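Local coordinates for protein putative alpha-L-fucosidase (PDB 4H41) that is a putative alpha-L-fucosidase with a TIM-barrel fold, probably acting on fucose-containing host glycans, although its family has no assigned function, at residues H44-Q49 against I309-S314; P85-L90 against W147-E152; D175-M180 against N227-G232; T193-W198 against D231-V236. All coordinates share one frame; numbering follows the deposited sequence.

Contact 1. Residues H44-Q49 against I309-S314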
loop_
_atom_site.group_PDB
_atom_site.type_symbol
_atom_site.label_atom_id
_atom_site.label_comp_id
_atom_site.label_asym_id
_atom_site.label_seq_id
_atom_site.Cartn_x
_atom_site.Cartn_y
_atom_site.Cartn_z
ATOM N N HIS B 44 -15.532 -4.011 2.993
ATOM C CA HIS B 44 -15.784 -2.671 2.484
ATOM C C HIS B 44 -14.551 -2.068 1.793
ATOM O O HIS B 44 -14.701 -1.252 0.875
ATOM C CB HIS B 44 -16.120 -1.719 3.632
ATOM C CG HIS B 44 -17.517 -1.820 4.171
ATOM N ND1 HIS B 44 -17.821 -1.324 5.424
ATOM C CD2 HIS B 44 -18.653 -2.272 3.599
ATOM C CE1 HIS B 44 -19.122 -1.531 5.585
ATOM N NE2 HIS B 44 -19.661 -2.072 4.503
ATOM N N ASP B 45 -13.359 -2.348 2.324
ATOM C CA ASP B 45 -12.174 -1.589 1.961
ATOM C C ASP B 45 -10.831 -2.254 2.200
ATOM O O ASP B 45 -9.805 -1.551 2.199
ATOM C CB ASP B 45 -12.209 -0.271 2.776
ATOM C CG ASP B 45 -12.165 -0.467 4.284
ATOM O OD1 ASP B 45 -12.167 -1.618 4.730
ATOM O OD2 ASP B 45 -12.081 0.543 5.013
ATOM N N ILE B 46 -10.784 -3.573 2.315
ATOM C CA ILE B 46 -9.502 -4.294 2.447
ATOM C C ILE B 46 -9.328 -5.149 1.182
ATOM O O ILE B 46 -10.154 -6.043 0.938
ATOM C CB ILE B 46 -9.454 -5.166 3.697
ATOM C CG1 ILE B 46 -9.850 -4.377 4.984
ATOM C CG2 ILE B 46 -8.079 -5.821 3.825
ATOM C CD1 ILE B 46 -8.971 -3.129 5.272
ATOM N N PRO B 47 -8.228 -4.959 0.426
ATOM C CA PRO B 47 -8.053 -5.714 -0.819
ATOM C C PRO B 47 -8.072 -7.213 -0.588
ATOM O O PRO B 47 -7.601 -7.720 0.438
ATOM C CB PRO B 47 -6.717 -5.226 -1.355
ATOM C CG PRO B 47 -6.627 -3.824 -0.845
ATOM C CD PRO B 47 -7.183 -3.907 0.544
ATOM N N HIS B 48 -8.709 -7.896 -1.505
ATOM C CA HIS B 48 -8.944 -9.344 -1.404
ATOM C C HIS B 48 -7.668 -10.131 -1.559
ATOM O O HIS B 48 -6.834 -9.798 -2.433
ATOM C CB HIS B 48 -9.951 -9.748 -2.492
ATOM C CG HIS B 48 -10.622 -11.077 -2.289
ATOM N ND1 HIS B 48 -11.425 -11.327 -1.203
ATOM C CD2 HIS B 48 -10.637 -12.166 -3.094
ATOM C CE1 HIS B 48 -11.904 -12.561 -1.367
ATOM N NE2 HIS B 48 -11.442 -13.119 -2.475
ATOM N N GLN B 49 -7.501 -11.207 -0.764
ATOM C CA GLN B 49 -6.271 -12.032 -0.875
ATOM C C GLN B 49 -6.416 -13.182 -1.870
ATOM O O GLN B 49 -5.439 -13.839 -2.130
ATOM C CB GLN B 49 -5.808 -12.569 0.474
ATOM C CG GLN B 49 -5.517 -11.423 1.451
ATOM C CD GLN B 49 -4.618 -11.866 2.555
ATOM O OE1 GLN B 49 -3.429 -12.002 2.355
ATOM N NE2 GLN B 49 -5.158 -12.107 3.730
ATOM N N ILE B 309 -11.801 -9.510 20.492
ATOM C CA ILE B 309 -11.877 -10.000 19.121
ATOM C C ILE B 309 -11.028 -9.038 18.301
ATOM O O ILE B 309 -10.656 -7.978 18.801
ATOM C CB ILE B 309 -13.333 -10.139 18.611
ATOM C CG1 ILE B 309 -14.004 -8.755 18.405
ATOM C CG2 ILE B 309 -14.136 -11.036 19.575
ATOM C CD1 ILE B 309 -15.413 -8.837 17.792
ATOM N N THR B 310 -10.744 -9.359 17.034
ATOM C CA THR B 310 -9.989 -8.440 16.201
ATOM C C THR B 310 -10.521 -8.377 14.794
ATOM O O THR B 310 -10.941 -9.391 14.229
ATOM C CB THR B 310 -8.473 -8.867 16.161
ATOM O OG1 THR B 310 -7.690 -7.892 15.457
ATOM C CG2 THR B 310 -8.243 -10.227 15.481
ATOM N N PHE B 311 -10.465 -7.188 14.235
ATOM C CA PHE B 311 -10.504 -6.940 12.793
ATOM C C PHE B 311 -9.025 -6.708 12.452
ATOM O O PHE B 311 -8.484 -5.670 12.824
ATOM C CB PHE B 311 -11.388 -5.763 12.400
ATOM C CG PHE B 311 -11.552 -5.675 10.901
ATOM C CD1 PHE B 311 -10.570 -5.098 10.115
ATOM C CD2 PHE B 311 -12.602 -6.326 10.266
ATOM C CE1 PHE B 311 -10.642 -5.134 8.736
ATOM C CE2 PHE B 311 -12.690 -6.345 8.878
ATOM C CZ PHE B 311 -11.712 -5.739 8.121
ATOM N N GLU B 312 -8.327 -7.637 11.794
ATOM C CA GLU B 312 -8.792 -8.915 11.258
ATOM C C GLU B 312 -7.609 -9.839 11.164
ATOM O O GLU B 312 -6.572 -9.429 10.639
ATOM C CB GLU B 312 -9.419 -8.709 9.864
ATOM C CG GLU B 312 -10.132 -9.941 9.332
ATOM C CD GLU B 312 -9.686 -10.508 7.993
ATOM O OE1 GLU B 312 -8.563 -10.182 7.558
ATOM O OE2 GLU B 312 -10.443 -11.305 7.391
ATOM N N PHE B 313 -7.744 -11.042 11.648
ATOM C CA PHE B 313 -6.606 -11.963 11.684
ATOM C C PHE B 313 -6.006 -12.247 10.317
ATOM O O PHE B 313 -4.774 -12.140 10.172
ATOM C CB PHE B 313 -6.998 -13.270 12.342
ATOM C CG PHE B 313 -5.892 -14.279 12.427
ATOM C CD1 PHE B 313 -5.686 -15.197 11.405
ATOM C CD2 PHE B 313 -5.084 -14.352 13.546
ATOM C CE1 PHE B 313 -4.642 -16.116 11.469
ATOM C CE2 PHE B 313 -4.022 -15.253 13.593
ATOM C CZ PHE B 313 -3.822 -16.142 12.561
ATOM N N SER B 314 -6.826 -12.675 9.352
ATOM C CA SER B 314 -6.294 -13.149 8.054
ATOM C C SER B 314 -5.375 -12.150 7.336
ATOM O O SER B 314 -4.431 -12.579 6.687
ATOM C CB SER B 314 -7.403 -13.600 7.135
ATOM O OG SER B 314 -8.094 -14.663 7.788
#

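Contact 2. Residues P85-L90 against W147-E152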
loop_
_atom_site.group_PDB
_atom_site.type_symbol
_atom_site.label_atom_id
_atom_site.label_comp_id
_atom_site.label_asym_id
_atom_site.label_seq_id
_atom_site.Cartn_x
_atom_site.Cartn_y
_atom_site.Cartn_z
ATOM N N PRO B 85 -25.328 -18.312 -1.910
ATOM C CA PRO B 85 -26.309 -18.198 -3.006
ATOM C C PRO B 85 -27.701 -17.902 -2.473
ATOM O O PRO B 85 -28.550 -18.782 -2.402
ATOM C CB PRO B 85 -26.215 -19.556 -3.709
ATOM C CG PRO B 85 -25.818 -20.496 -2.639
ATOM C CD PRO B 85 -24.935 -19.716 -1.693
ATOM N N SER B 86 -27.909 -16.651 -2.067
ATOM C CA SER B 86 -29.165 -16.181 -1.482
ATOM C C SER B 86 -30.300 -16.135 -2.490
ATOM O O SER B 86 -30.281 -15.261 -3.347
ATOM C CB SER B 86 -28.972 -14.771 -0.919
ATOM O OG SER B 86 -30.201 -14.120 -0.639
ATOM N N PRO B 87 -31.367 -16.960 -2.367
ATOM C CA PRO B 87 -32.485 -16.829 -3.312
ATOM C C PRO B 87 -33.077 -15.415 -3.299
ATOM O O PRO B 87 -33.359 -14.863 -4.347
ATOM C CB PRO B 87 -33.505 -17.877 -2.813
ATOM C CG PRO B 87 -32.695 -18.848 -2.070
ATOM C CD PRO B 87 -31.582 -18.083 -1.438
ATOM N N TYR B 88 -33.166 -14.785 -2.126
ATOM C CA TYR B 88 -33.723 -13.434 -2.028
ATOM C C TYR B 88 -32.846 -12.390 -2.720
ATOM O O TYR B 88 -33.359 -11.620 -3.528
ATOM C CB TYR B 88 -33.941 -13.051 -0.553
ATOM C CG TYR B 88 -34.365 -11.611 -0.361
ATOM C CD1 TYR B 88 -35.665 -11.210 -0.621
ATOM C CD2 TYR B 88 -33.464 -10.652 0.085
ATOM C CE1 TYR B 88 -36.064 -9.889 -0.433
ATOM C CE2 TYR B 88 -33.840 -9.324 0.238
ATOM C CZ TYR B 88 -35.147 -8.947 -0.005
ATOM O OH TYR B 88 -35.555 -7.648 0.187
ATOM N N LEU B 89 -31.541 -12.332 -2.389
ATOM C CA LEU B 89 -30.658 -11.321 -2.967
ATOM C C LEU B 89 -30.469 -11.542 -4.469
ATOM O O LEU B 89 -30.403 -10.574 -5.213
ATOM C CB LEU B 89 -29.309 -11.292 -2.251
ATOM C CG LEU B 89 -29.339 -10.879 -0.762
ATOM C CD1 LEU B 89 -27.986 -11.031 -0.129
ATOM C CD2 LEU B 89 -29.844 -9.436 -0.578
ATOM N N LEU B 90 -30.492 -12.794 -4.928
ATOM C CA LEU B 90 -30.409 -13.067 -6.364
ATOM C C LEU B 90 -31.644 -12.517 -7.088
ATOM O O LEU B 90 -31.513 -11.942 -8.173
ATOM C CB LEU B 90 -30.262 -14.567 -6.624
ATOM C CG LEU B 90 -28.882 -15.129 -6.291
ATOM C CD1 LEU B 90 -28.937 -16.659 -6.213
ATOM C CD2 LEU B 90 -27.828 -14.669 -7.319
ATOM N N TRP B 147 -31.303 -19.046 8.426
ATOM C CA TRP B 147 -31.612 -20.010 9.494
ATOM C C TRP B 147 -32.021 -21.358 8.881
ATOM O O TRP B 147 -31.560 -22.412 9.313
ATOM C CB TRP B 147 -32.728 -19.526 10.429
ATOM C CG TRP B 147 -32.900 -20.472 11.580
ATOM C CD1 TRP B 147 -33.915 -21.375 11.762
ATOM C CD2 TRP B 147 -31.908 -20.780 12.565
ATOM N NE1 TRP B 147 -33.647 -22.173 12.854
ATOM C CE2 TRP B 147 -32.426 -21.820 13.372
ATOM C CE3 TRP B 147 -30.672 -20.211 12.907
ATOM C CZ2 TRP B 147 -31.699 -22.369 14.433
ATOM C CZ3 TRP B 147 -29.948 -20.775 13.943
ATOM C CH2 TRP B 147 -30.480 -21.811 14.716
ATOM N N LYS B 148 -32.842 -21.316 7.839
ATOM C CA LYS B 148 -33.314 -22.544 7.195
ATOM C C LYS B 148 -32.221 -23.259 6.422
ATOM O O LYS B 148 -32.119 -24.477 6.500
ATOM C CB LYS B 148 -34.483 -22.242 6.257
ATOM C CG LYS B 148 -35.749 -21.859 7.029
ATOM C CD LYS B 148 -36.796 -21.187 6.139
HETATM N N MSE B 149 -31.405 -22.503 5.688
HETATM C CA MSE B 149 -30.363 -23.074 4.829
HETATM C C MSE B 149 -29.126 -23.519 5.612
HETATM O O MSE B 149 -28.513 -24.512 5.258
HETATM C CB MSE B 149 -29.941 -22.046 3.770
HETATM C CG MSE B 149 -31.026 -21.750 2.730
HETATM SE SE MSE B 149 -30.519 -20.129 1.684
HETATM C CE MSE B 149 -29.070 -20.974 0.651
ATOM N N TYR B 150 -28.766 -22.786 6.662
ATOM C CA TYR B 150 -27.536 -23.035 7.423
ATOM C C TYR B 150 -27.736 -23.255 8.930
ATOM O O TYR B 150 -27.156 -24.184 9.472
ATOM C CB TYR B 150 -26.571 -21.839 7.221
ATOM C CG TYR B 150 -26.239 -21.601 5.768
ATOM C CD1 TYR B 150 -25.325 -22.410 5.099
ATOM C CD2 TYR B 150 -26.795 -20.534 5.068
ATOM C CE1 TYR B 150 -25.089 -22.260 3.735
ATOM C CE2 TYR B 150 -26.565 -20.371 3.703
ATOM C CZ TYR B 150 -25.672 -21.209 3.053
ATOM O OH TYR B 150 -25.453 -21.055 1.729
ATOM N N GLY B 151 -28.441 -22.359 9.606
ATOM C CA GLY B 151 -28.595 -22.404 11.063
ATOM C C GLY B 151 -29.118 -23.707 11.622
ATOM O O GLY B 151 -28.607 -24.182 12.641
ATOM N N GLU B 152 -30.077 -24.328 10.905
ATOM C CA GLU B 152 -30.672 -25.615 11.297
ATOM C C GLU B 152 -29.834 -26.814 10.887
ATOM O O GLU B 152 -30.147 -27.919 11.306
ATOM C CB GLU B 152 -32.063 -25.765 10.644
ATOM C CG GLU B 152 -33.087 -24.816 11.217
ATOM C CD GLU B 152 -34.503 -25.067 10.744
ATOM O OE1 GLU B 152 -34.681 -25.536 9.597
ATOM O OE2 GLU B 152 -35.440 -24.729 11.501
#

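Contact 3. Residues D175-M180 against N227-G232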
loop_
_atom_site.group_PDB
_atom_site.type_symbol
_atom_site.label_atom_id
_atom_site.label_comp_id
_atom_site.label_asym_id
_atom_site.label_seq_id
_atom_site.Cartn_x
_atom_site.Cartn_y
_atom_site.Cartn_z
ATOM N N ASP B 175 -34.112 1.427 16.707
ATOM C CA ASP B 175 -35.189 0.632 16.123
ATOM C C ASP B 175 -34.636 -0.490 15.255
ATOM O O ASP B 175 -35.152 -1.608 15.277
ATOM C CB ASP B 175 -36.172 1.522 15.337
ATOM C CG ASP B 175 -36.997 2.396 16.293
ATOM O OD1 ASP B 175 -37.519 1.851 17.310
ATOM O OD2 ASP B 175 -37.173 3.580 16.007
ATOM N N ALA B 176 -33.560 -0.194 14.519
ATOM C CA ALA B 176 -32.945 -1.191 13.642
ATOM C C ALA B 176 -32.326 -2.311 14.430
ATOM O O ALA B 176 -32.535 -3.472 14.110
ATOM C CB ALA B 176 -31.906 -0.545 12.745
ATOM N N PHE B 177 -31.537 -1.977 15.438
ATOM C CA PHE B 177 -30.884 -2.971 16.287
ATOM C C PHE B 177 -31.918 -3.810 17.018
ATOM O O PHE B 177 -31.752 -5.022 17.120
ATOM C CB PHE B 177 -29.942 -2.287 17.302
ATOM C CG PHE B 177 -28.692 -1.627 16.762
ATOM C CD1 PHE B 177 -28.016 -2.160 15.674
ATOM C CD2 PHE B 177 -28.138 -0.533 17.400
ATOM C CE1 PHE B 177 -26.864 -1.549 15.183
ATOM C CE2 PHE B 177 -26.941 0.022 16.952
ATOM C CZ PHE B 177 -26.334 -0.468 15.838
ATOM N N ARG B 178 -32.984 -3.183 17.495
ATOM C CA ARG B 178 -34.070 -3.912 18.192
ATOM C C ARG B 178 -34.734 -4.908 17.256
ATOM O O ARG B 178 -34.942 -6.049 17.647
ATOM C CB ARG B 178 -35.108 -2.950 18.730
ATOM C CG ARG B 178 -34.640 -2.224 19.973
ATOM C CD ARG B 178 -35.607 -1.113 20.312
ATOM N NE ARG B 178 -36.916 -1.636 20.711
ATOM C CZ ARG B 178 -37.299 -1.918 21.953
ATOM N NH1 ARG B 178 -36.462 -1.744 22.974
ATOM N NH2 ARG B 178 -38.521 -2.383 22.186
ATOM N N ALA B 179 -35.056 -4.496 16.028
ATOM C CA ALA B 179 -35.749 -5.378 15.082
ATOM C C ALA B 179 -34.878 -6.525 14.628
ATOM O O ALA B 179 -35.334 -7.670 14.579
ATOM C CB ALA B 179 -36.232 -4.587 13.879
HETATM N N MSE B 180 -33.637 -6.236 14.304
HETATM C CA MSE B 180 -32.720 -7.265 13.795
HETATM C C MSE B 180 -32.323 -8.212 14.892
HETATM O O MSE B 180 -32.410 -9.416 14.688
HETATM C CB MSE B 180 -31.508 -6.599 13.125
HETATM C CG MSE B 180 -31.924 -5.865 11.856
HETATM SE SE MSE B 180 -30.543 -4.883 10.872
HETATM C CE MSE B 180 -29.804 -3.816 12.329
ATOM N N ASN B 227 -25.638 5.469 26.557
ATOM C CA ASN B 227 -26.589 5.118 27.618
ATOM C C ASN B 227 -27.977 4.954 27.008
ATOM O O ASN B 227 -28.690 3.985 27.286
ATOM C CB ASN B 227 -26.591 6.200 28.704
ATOM C CG ASN B 227 -27.535 5.912 29.802
ATOM O OD1 ASN B 227 -27.390 4.901 30.486
ATOM N ND2 ASN B 227 -28.531 6.765 29.999
ATOM N N GLU B 228 -28.349 5.871 26.103
ATOM C CA GLU B 228 -29.647 5.789 25.432
ATOM C C GLU B 228 -29.726 4.597 24.484
ATOM O O GLU B 228 -30.764 3.936 24.412
ATOM C CB GLU B 228 -29.925 7.070 24.620
ATOM C CG GLU B 228 -30.126 8.290 25.492
ATOM C CD GLU B 228 -30.651 9.516 24.770
ATOM O OE1 GLU B 228 -31.758 9.431 24.191
ATOM O OE2 GLU B 228 -29.983 10.574 24.820
ATOM N N ILE B 229 -28.658 4.333 23.744
ATOM C CA ILE B 229 -28.660 3.226 22.793
ATOM C C ILE B 229 -28.756 1.918 23.546
ATOM O O ILE B 229 -29.642 1.124 23.237
ATOM C CB ILE B 229 -27.439 3.273 21.838
ATOM C CG1 ILE B 229 -27.570 4.477 20.919
ATOM C CG2 ILE B 229 -27.334 1.997 21.029
ATOM C CD1 ILE B 229 -26.257 4.959 20.384
ATOM N N PHE B 230 -27.885 1.708 24.545
ATOM C CA PHE B 230 -27.905 0.456 25.310
ATOM C C PHE B 230 -29.233 0.251 26.041
ATOM O O PHE B 230 -29.745 -0.854 25.990
ATOM C CB PHE B 230 -26.740 0.339 26.245
ATOM C CG PHE B 230 -25.394 0.211 25.575
ATOM C CD1 PHE B 230 -25.247 -0.461 24.360
ATOM C CD2 PHE B 230 -24.280 0.781 26.135
ATOM C CE1 PHE B 230 -23.992 -0.574 23.760
ATOM C CE2 PHE B 230 -23.041 0.695 25.510
ATOM C CZ PHE B 230 -22.901 -0.022 24.357
ATOM N N ASP B 231 -29.863 1.324 26.543
ATOM C CA ASP B 231 -31.194 1.241 27.154
ATOM C C ASP B 231 -32.208 0.656 26.171
ATOM O O ASP B 231 -33.044 -0.164 26.569
ATOM C CB ASP B 231 -31.651 2.626 27.639
ATOM C CG ASP B 231 -32.973 2.577 28.388
ATOM O OD1 ASP B 231 -33.075 1.803 29.358
ATOM O OD2 ASP B 231 -33.940 3.180 27.911
ATOM N N GLY B 232 -32.128 1.063 24.907
ATOM C CA GLY B 232 -33.040 0.594 23.876
ATOM C C GLY B 232 -32.771 -0.784 23.305
ATOM O O GLY B 232 -33.711 -1.447 22.874
#

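Contact 4. Residues T193-W198 against D231-V236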
loop_
_atom_site.group_PDB
_atom_site.type_symbol
_atom_site.label_atom_id
_atom_site.label_comp_id
_atom_site.label_asym_id
_atom_site.label_seq_id
_atom_site.Cartn_x
_atom_site.Cartn_y
_atom_site.Cartn_z
ATOM N N THR B 193 -26.068 -12.433 20.136
ATOM C CA THR B 193 -25.954 -11.350 19.156
ATOM C C THR B 193 -24.959 -10.298 19.661
ATOM O O THR B 193 -24.777 -10.129 20.868
ATOM C CB THR B 193 -27.324 -10.696 18.962
ATOM O OG1 THR B 193 -27.713 -10.235 20.248
ATOM C CG2 THR B 193 -28.394 -11.655 18.403
ATOM N N PHE B 194 -24.331 -9.592 18.766
ATOM C CA PHE B 194 -23.454 -8.481 19.173
ATOM C C PHE B 194 -23.353 -7.461 18.072
ATOM O O PHE B 194 -23.693 -7.739 16.906
ATOM C CB PHE B 194 -22.060 -8.957 19.637
ATOM C CG PHE B 194 -21.038 -9.245 18.565
ATOM C CD1 PHE B 194 -21.079 -10.430 17.839
ATOM C CD2 PHE B 194 -19.964 -8.383 18.359
ATOM C CE1 PHE B 194 -20.090 -10.721 16.882
ATOM C CE2 PHE B 194 -19.023 -8.639 17.377
ATOM C CZ PHE B 194 -19.053 -9.833 16.684
ATOM N N ILE B 195 -22.919 -6.252 18.472
ATOM C CA ILE B 195 -22.632 -5.131 17.591
ATOM C C ILE B 195 -21.146 -4.744 17.767
ATOM O O ILE B 195 -20.559 -5.016 18.807
ATOM C CB ILE B 195 -23.579 -3.923 17.837
ATOM C CG1 ILE B 195 -23.523 -3.400 19.288
ATOM C CG2 ILE B 195 -24.995 -4.238 17.398
ATOM C CD1 ILE B 195 -24.137 -2.045 19.462
ATOM N N SER B 196 -20.569 -4.091 16.779
ATOM C CA SER B 196 -19.193 -3.590 16.839
ATOM C C SER B 196 -19.151 -2.141 16.320
ATOM O O SER B 196 -18.716 -1.849 15.201
ATOM C CB SER B 196 -18.212 -4.490 16.090
ATOM O OG SER B 196 -16.886 -4.039 16.353
ATOM N N PRO B 197 -19.671 -1.218 17.134
ATOM C CA PRO B 197 -19.633 0.212 16.760
ATOM C C PRO B 197 -18.209 0.767 16.899
ATOM O O PRO B 197 -17.305 0.026 17.261
ATOM C CB PRO B 197 -20.574 0.850 17.785
ATOM C CG PRO B 197 -20.455 -0.036 18.996
ATOM C CD PRO B 197 -20.238 -1.408 18.481
ATOM N N TRP B 198 -18.017 2.049 16.644
ATOM C CA TRP B 198 -16.705 2.690 16.811
ATOM C C TRP B 198 -16.886 3.934 17.688
ATOM O O TRP B 198 -18.012 4.323 17.978
ATOM C CB TRP B 198 -16.022 2.983 15.458
ATOM C CG TRP B 198 -16.512 4.181 14.704
ATOM C CD1 TRP B 198 -15.968 5.428 14.720
ATOM C CD2 TRP B 198 -17.513 4.194 13.679
ATOM N NE1 TRP B 198 -16.654 6.256 13.851
ATOM C CE2 TRP B 198 -17.575 5.511 13.167
ATOM C CE3 TRP B 198 -18.433 3.246 13.203
ATOM C CZ2 TRP B 198 -18.543 5.906 12.241
ATOM C CZ3 TRP B 198 -19.341 3.626 12.232
ATOM C CH2 TRP B 198 -19.425 4.944 11.795
ATOM N N ASP B 231 -29.863 1.324 26.543
ATOM C CA ASP B 231 -31.194 1.241 27.154
ATOM C C ASP B 231 -32.208 0.656 26.171
ATOM O O ASP B 231 -33.044 -0.164 26.569
ATOM C CB ASP B 231 -31.651 2.626 27.639
ATOM C CG ASP B 231 -32.973 2.577 28.388
ATOM O OD1 ASP B 231 -33.075 1.803 29.358
ATOM O OD2 ASP B 231 -33.940 3.180 27.911
ATOM N N GLY B 232 -32.128 1.063 24.907
ATOM C CA GLY B 232 -33.040 0.594 23.876
ATOM C C GLY B 232 -32.771 -0.784 23.305
ATOM O O GLY B 232 -33.711 -1.447 22.874
ATOM N N ILE B 233 -31.525 -1.261 23.327
ATOM C CA ILE B 233 -31.191 -2.518 22.619
ATOM C C ILE B 233 -30.753 -3.686 23.481
ATOM O O ILE B 233 -30.628 -4.786 22.935
ATOM C CB ILE B 233 -30.073 -2.234 21.566
ATOM C CG1 ILE B 233 -28.657 -2.022 22.200
ATOM C CG2 ILE B 233 -30.448 -1.053 20.683
ATOM C CD1 ILE B 233 -27.483 -1.933 21.243
ATOM N N HIS B 234 -30.438 -3.488 24.757
ATOM C CA HIS B 234 -29.830 -4.541 25.565
ATOM C C HIS B 234 -30.660 -5.835 25.686
ATOM O O HIS B 234 -30.071 -6.867 25.979
ATOM C CB HIS B 234 -29.500 -4.046 26.985
ATOM C CG HIS B 234 -30.699 -3.873 27.857
ATOM N ND1 HIS B 234 -31.113 -4.876 28.719
ATOM C CD2 HIS B 234 -31.558 -2.838 27.955
ATOM C CE1 HIS B 234 -32.202 -4.413 29.321
ATOM N NE2 HIS B 234 -32.499 -3.190 28.905
ATOM N N GLU B 235 -31.968 -5.806 25.470
ATOM C CA GLU B 235 -32.752 -7.035 25.606
ATOM C C GLU B 235 -32.508 -7.994 24.456
ATOM O O GLU B 235 -32.734 -9.179 24.635
ATOM C CB GLU B 235 -34.232 -6.767 25.780
ATOM C CG GLU B 235 -34.514 -6.071 27.100
ATOM C CD GLU B 235 -35.973 -5.925 27.508
ATOM O OE1 GLU B 235 -36.826 -6.679 26.987
ATOM O OE2 GLU B 235 -36.258 -5.064 28.371
ATOM N N VAL B 236 -32.024 -7.513 23.313
ATOM C CA VAL B 236 -31.770 -8.375 22.158
ATOM C C VAL B 236 -30.345 -8.268 21.611
ATOM O O VAL B 236 -30.043 -8.972 20.658
ATOM C CB VAL B 236 -32.810 -8.135 21.047
ATOM C CG1 VAL B 236 -34.220 -8.517 21.511
ATOM C CG2 VAL B 236 -32.771 -6.701 20.541
#

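Contact 1. Residues H44-Q49 against I309-S314
Gln49 and Ser314 make the polar half of this contact, Ile46 and Phe311 the apolar half. The amide of Gln49 donates from NE2 to Ser314 O over 3.1 Å with an N-H...O angle of 145°. The oxygen lies close to the amide plane, yet the donor stands 65° out of the carbonyl plane, so it approaches from above. OE1 of the same amide accepts from Ala322 N, and with a bond at each end its rotation is fixed. With an alanine here, Ser314 O and Ala322 N would probably lose these partners and a gap open beside the helix. Segment 309-314 carries the eighth strand of a TIM barrel into the short helix 313-316, with a cis peptide before Glu312 at the N-cap, while segment 44-49 belongs to the loop after the first strand. In contrast to the buried Gln49-Ser314 end, Phe311 is partly exposed. Its CG is anti to the backbone N (chi1 -172°), which carries the ring to Ile46, whose CG1 meets only the edge, 3.9 Å from CZ. Glu312 CB covers one ring face, 3.7 Å above its centre. Phe311 also lies about 3 Å from an unidentified bound molecule, probably from the crystallisation liquor.

Contact 2. Residues P85-L90 against W147-E152
Met149, modelled as selenomethionine, points its end at two prolines. Its selenium meets the CD corner of the Pro87 ring, 3.9 Å away. The bend at chi3 (72°) swings the terminal methyl off the line of the chain, and CE ends 3.8 Å from Pro85 O. Tyr150 comes in differently: its side chain and the Pro85 ring cross obliquely, the phenol oxygen OH lying 3.7 Å from Pro85 CD. That hydroxyl hydrogen-bonds to Asp100 OD2, so towards the proline it acts by van der Waals contact. The meeting joins a short helix in the connection after strand 70-73 to the end of the barrel's outer helix 136-151. Helix 87-91 begins beyond Ser86, an N-cap whose OG accepts from Leu89 N at 2.8 Å and 170°. Helix 136-151 has a wider pi-type turn at 147-151, with Glu152 N bonded to Trp147 O at 2.9 Å. Glu145, one turn before Met149, bonds to the cap through OE2 to Ser86 OG and OE1 to Tyr88 N. Pro85 also packs on Ile25 of the second subunit.

Contact 3. Residues D175-M180 against N227-G232
One hydrogen bond supplies the polar part: Arg178 NH1 donates to Gly232 O at 2.8 Å, with an N-H...O angle of 155°. The donor sits in the carbonyl plane on a lone pair, and the oxygen lies near the guanidinium plane, at its edge. A bend at chi3 (66°) folds the arginine back, so that the same oxygen also rests against its methylenes, 3.1 Å from CG and 3.2 Å from CD. The carbonyl is thus held in the crook of the side chain. Gly232 lies in the last turn of helix 219-233, the negative end of the helix dipole, and the arginine's positive charge there is probably favourable. Across the interface the Arg178 and Gly232 CA atoms are 7.3 Å apart, and Gly232 puts no side chain between the backbones. The apolar part is slighter and more buried: Ile229 CG2 faces the edge of the Phe177 ring, 4.5 Å from CD2, a loose touch. These are adjacent helices of the TIM barrel's outer layer, following the fourth and fifth strands. Toward the barrel, Phe177 packs on Ile162 of strand 157-162, Phe230 packs on Leu262 and Tyr266 of helix 252-266, and Ala176 and Ala179 rest on Ile136 of helix 136-151.

Contact 4. Residues T193-W198 against D231-V236
The two backbones diverge from Thr193 and Val236, whose CA atoms are 7.2 Å apart, to Ile195 and Ile233, where the separation is 10.3 Å. At the narrow end Thr193 OG1 donates to Val236 O over 2.7 Å. OG1 approaches at 127° to the C=O and is tilted 30° from the carbonyl plane. A chi1 of 58° sets this hydroxyl between the backbone N and carbonyl carbon, aimed across the gap. A valine in its place has no hydroxyl to donate, which would probably leave Val236 O without this mate and the turn after the helix less firmly tied to the strand. That turn is also closed from within, by Val236 N bonding to Ile233 O at 3.1 Å. At the wider end two isoleucines reach across: Ile195 CD1 and Ile233 CD1 meet tip to tip at 3.8 Å. Thr193 and Ile195 point outward from strand 193-195 to this layer, and Phe194 between them points the other way, onto the rings of Tyr117, Tyr161 and Trp271 inside the barrel. The contact therefore seats the end of helix 219-233 on the strand before it; Phe177 of helix 173-187 touches both isoleucines, while Ile195 bonds through its backbone to strand 239-243.

Overall arrangement
From the N terminus, the loop after strand 34-39 opens contact 1, which closes only at strand 307-310, 260 residues later, joining the loop after the first strand to the end of the eighth and the short helix after it. The other three nest inside that span. Contact 2 closes the next loop, linking helix 87-91 to the end of helix 136-151, and is complete before contact 3 opens. Contacts 3 and 4 begin on helix 173-187 and strand 193-195 and end together on helix 219-233 and its exit, sharing Asp231 and Gly232. Their centres lie about 6 Å apart, with Phe177 CB 3.6 Å from Ile233 CG2. Contact 4 also touches contact 1 through the barrel interior, Phe194 CE2 against Ile309 CD1 at 3.6 Å.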